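Local coordinates for sulfide-quinone reductase (PDB 3HYW), which oxidises hydrogen sulfide with a quinone as electron acceptor, using bound FAD and building up polysulfur in its active site, at residues 169-173 / 174-178. Sequence-based numbering, arbitrary orientation.
Sequences YELKK and RGIRY
Glu170 and Arg174, one helical turn apart, are joined twice. Arg174 N donates to Glu170 O at 2.9 Å, and Arg174 NE forms a salt bridge with Glu170 OE2 at 2.8 Å. With CG of Arg174 opposite its carbonyl carbon (chi1 -69°) and the chain extended to NE, the side chain reaches back to the carboxylate. The second bond is bent (145° at the hydrogen): OE2 offers its anti lone pair from outside the guanidinium plane, and the two planar groups are turned 54° apart. A water accepts from Arg174 NH2 and donates weakly to the same OE2, while OE1 is satisfied by Trp52 NE1. The helix ends in a Schellman motif. Ile176 N donates to Leu171 O at 2.9 Å, nearly straight, and Gly175 N reaches Lys172 O in a weak 3.3 Å bond; Gly175, the C-prime residue, takes a positive phi. Leu171 CD2 meets Ile176 CD1 at 3.7 Å, the side chains crossing at about a right angle. Arg177 lays its CB and CD against Leu171; its NH2 is hydrogen-bonded to Val180 O and Asn214 O, its NH1 to His168 ND1. The contact thus closes helix 158-173 before strand 182-185, whose Met182 touches Leu171 and Arg177; Tyr140 of helix 126-141 touches Glu170 and Leu171 and forms a cation-pi interaction with Arg174.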
ATOM      1  N   TYR A 169      19.190 -14.067  -1.127  1.00 32.08           N
ATOM      2  CA  TYR A 169      20.083 -13.942  -2.271  1.00 32.78           C
ATOM      3  C   TYR A 169      20.990 -15.170  -2.394  1.00 32.80           C
ATOM      4  O   TYR A 169      21.086 -15.769  -3.466  1.00 32.64           O
ATOM      5  CB  TYR A 169      20.914 -12.653  -2.169  1.00 33.33           C
ATOM      6  CG  TYR A 169      21.996 -12.531  -3.223  1.00 34.14           C
ATOM      7  CD1 TYR A 169      21.711 -12.016  -4.489  1.00 34.25           C
ATOM      8  CD2 TYR A 169      23.306 -12.924  -2.954  1.00 35.04           C
ATOM      9  CE1 TYR A 169      22.706 -11.905  -5.465  1.00 34.52           C
ATOM     10  CE2 TYR A 169      24.310 -12.811  -3.925  1.00 35.40           C
ATOM     11  CZ  TYR A 169      23.999 -12.300  -5.169  1.00 34.74           C
ATOM     12  OH  TYR A 169      24.983 -12.190  -6.122  1.00 35.78           O
ATOM     13  N   GLU A 170      21.630 -15.542  -1.287  1.00 32.81           N
ATOM     14  CA  GLU A 170      22.527 -16.698  -1.242  1.00 32.94           C
ATOM     15  C   GLU A 170      21.818 -18.002  -1.607  1.00 32.92           C
ATOM     16  O   GLU A 170      22.347 -18.805  -2.377  1.00 32.98           O
ATOM     17  CB  GLU A 170      23.179 -16.812   0.142  1.00 32.83           C
ATOM     18  CG  GLU A 170      24.138 -17.996   0.322  1.00 33.21           C
ATOM     19  CD  GLU A 170      25.437 -17.862  -0.469  1.00 35.06           C
ATOM     20  OE1 GLU A 170      25.897 -16.720  -0.711  1.00 34.19           O
ATOM     21  OE2 GLU A 170      26.004 -18.912  -0.839  1.00 35.25           O
ATOM     22  N   LEU A 171      20.621 -18.201  -1.054  1.00 32.92           N
ATOM     23  CA  LEU A 171      19.836 -19.406  -1.320  1.00 32.91           C
ATOM     24  C   LEU A 171      19.429 -19.493  -2.790  1.00 33.27           C
ATOM     25  O   LEU A 171      19.447 -20.572  -3.379  1.00 33.01           O
ATOM     26  CB  LEU A 171      18.608 -19.476  -0.397  1.00 32.69           C
ATOM     27  CG  LEU A 171      18.887 -19.558   1.116  1.00 32.13           C
ATOM     28  CD1 LEU A 171      17.640 -19.263   1.941  1.00 31.01           C
ATOM     29  CD2 LEU A 171      19.483 -20.910   1.504  1.00 30.96           C
ATOM     30  N   LYS A 172      19.080 -18.348  -3.373  1.00 33.91           N
ATOM     31  CA  LYS A 172      18.753 -18.261  -4.795  1.00 34.87           C
ATOM     32  C   LYS A 172      19.992 -18.507  -5.669  1.00 35.06           C
ATOM     33  O   LYS A 172      19.890 -19.072  -6.760  1.00 34.98           O
ATOM     34  CB  LYS A 172      18.128 -16.900  -5.100  1.00 35.20           C
ATOM     35  CG  LYS A 172      17.191 -16.889  -6.300  1.00 37.41           C
ATOM     36  CD  LYS A 172      16.358 -15.612  -6.324  1.00 39.67           C
ATOM     37  CE  LYS A 172      15.801 -15.364  -7.715  1.00 42.13           C
ATOM     38  NZ  LYS A 172      14.832 -14.229  -7.745  1.00 44.14           N
ATOM     39  N   LYS A 173      21.154 -18.084  -5.172  1.00 35.19           N
ATOM     40  CA  LYS A 173      22.443 -18.352  -5.816  1.00 35.60           C
ATOM     41  C   LYS A 173      22.720 -19.862  -5.833  1.00 35.10           C
ATOM     42  O   LYS A 173      23.156 -20.412  -6.847  1.00 34.96           O
ATOM     43  CB  LYS A 173      23.558 -17.585  -5.083  1.00 35.37           C
ATOM     44  CG  LYS A 173      24.952 -17.701  -5.682  1.00 36.76           C
ATOM     45  CD  LYS A 173      25.949 -16.809  -4.937  1.00 37.10           C
ATOM     46  CE  LYS A 173      27.393 -17.115  -5.335  1.00 40.24           C
ATOM     47  NZ  LYS A 173      27.593 -17.161  -6.820  1.00 41.50           N
ATOM     48  N   ARG A 174      22.438 -20.516  -4.710  1.00 34.76           N
ATOM     49  CA  ARG A 174      22.640 -21.953  -4.554  1.00 34.70           C
ATOM     50  C   ARG A 174      21.498 -22.771  -5.177  1.00 34.63           C
ATOM     51  O   ARG A 174      21.560 -24.004  -5.227  1.00 34.71           O
ATOM     52  CB  ARG A 174      22.810 -22.304  -3.071  1.00 34.62           C
ATOM     53  CG  ARG A 174      24.117 -21.802  -2.458  1.00 34.53           C
ATOM     54  CD  ARG A 174      24.125 -21.958  -0.943  1.00 34.83           C
ATOM     55  NE  ARG A 174      25.411 -21.583  -0.356  1.00 36.74           N
ATOM     56  CZ  ARG A 174      26.405 -22.431  -0.090  1.00 36.66           C
ATOM     57  NH1 ARG A 174      26.276 -23.727  -0.345  1.00 37.10           N
ATOM     58  NH2 ARG A 174      27.534 -21.980   0.444  1.00 36.35           N
ATOM     59  N   GLY A 175      20.462 -22.074  -5.649  1.00 34.56           N
ATOM     60  CA  GLY A 175      19.303 -22.702  -6.283  1.00 34.41           C
ATOM     61  C   GLY A 175      18.455 -23.540  -5.342  1.00 34.28           C
ATOM     62  O   GLY A 175      17.804 -24.490  -5.768  1.00 34.08           O
ATOM     63  N   ILE A 176      18.455 -23.180  -4.060  1.00 34.21           N
ATOM     64  CA  ILE A 176      17.715 -23.931  -3.041  1.00 33.95           C
ATOM     65  C   ILE A 176      16.696 -23.083  -2.266  1.00 33.84           C
ATOM     66  O   ILE A 176      16.196 -23.507  -1.218  1.00 34.08           O
ATOM     67  CB  ILE A 176      18.670 -24.667  -2.050  1.00 34.03           C
ATOM     68  CG1 ILE A 176      19.605 -23.675  -1.344  1.00 33.87           C
ATOM     69  CG2 ILE A 176      19.450 -25.772  -2.777  1.00 33.87           C
ATOM     70  CD1 ILE A 176      20.237 -24.212  -0.067  1.00 33.71           C
ATOM     71  N   ARG A 177      16.387 -21.895  -2.783  1.00 33.57           N
ATOM     72  CA  ARG A 177      15.414 -21.003  -2.139  1.00 33.27           C
ATOM     73  C   ARG A 177      14.001 -21.614  -2.105  1.00 33.08           C
ATOM     74  O   ARG A 177      13.236 -21.375  -1.167  1.00 32.83           O
ATOM     75  CB  ARG A 177      15.417 -19.607  -2.795  1.00 33.20           C
ATOM     76  CG  ARG A 177      14.405 -18.608  -2.207  1.00 33.13           C
ATOM     77  CD  ARG A 177      14.694 -18.255  -0.748  1.00 34.52           C
ATOM     78  NE  ARG A 177      13.553 -18.559   0.118  1.00 36.24           N
ATOM     79  CZ  ARG A 177      12.551 -17.728   0.402  1.00 36.34           C
ATOM     80  NH1 ARG A 177      12.517 -16.498  -0.094  1.00 36.40           N
ATOM     81  NH2 ARG A 177      11.576 -18.137   1.199  1.00 37.04           N
ATOM     82  N   TYR A 178      13.673 -22.423  -3.109  1.00 32.78           N
ATOM     83  CA  TYR A 178      12.374 -23.103  -3.153  1.00 32.65           C
ATOM     84  C   TYR A 178      12.230 -24.198  -2.085  1.00 32.65           C
ATOM     85  O   TYR A 178      11.139 -24.737  -1.882  1.00 32.38           O
ATOM     86  CB  TYR A 178      12.074 -23.645  -4.563  1.00 32.59           C
ATOM     87  CG  TYR A 178      12.734 -24.967  -4.904  1.00 32.63           C
ATOM     88  CD1 TYR A 178      11.972 -26.132  -5.025  1.00 32.26           C
ATOM     89  CD2 TYR A 178      14.116 -25.052  -5.112  1.00 32.78           C
ATOM     90  CE1 TYR A 178      12.565 -27.350  -5.344  1.00 32.24           C
ATOM     91  CE2 TYR A 178      14.718 -26.264  -5.427  1.00 32.37           C
ATOM     92  CZ  TYR A 178      13.934 -27.410  -5.542  1.00 32.47           C
ATOM     93  OH  TYR A 178      14.519 -28.614  -5.852  1.00 32.55           O
TER
HETATM   94  O   HOH W   1      28.360 -19.151   0.982  1.00 49.93           O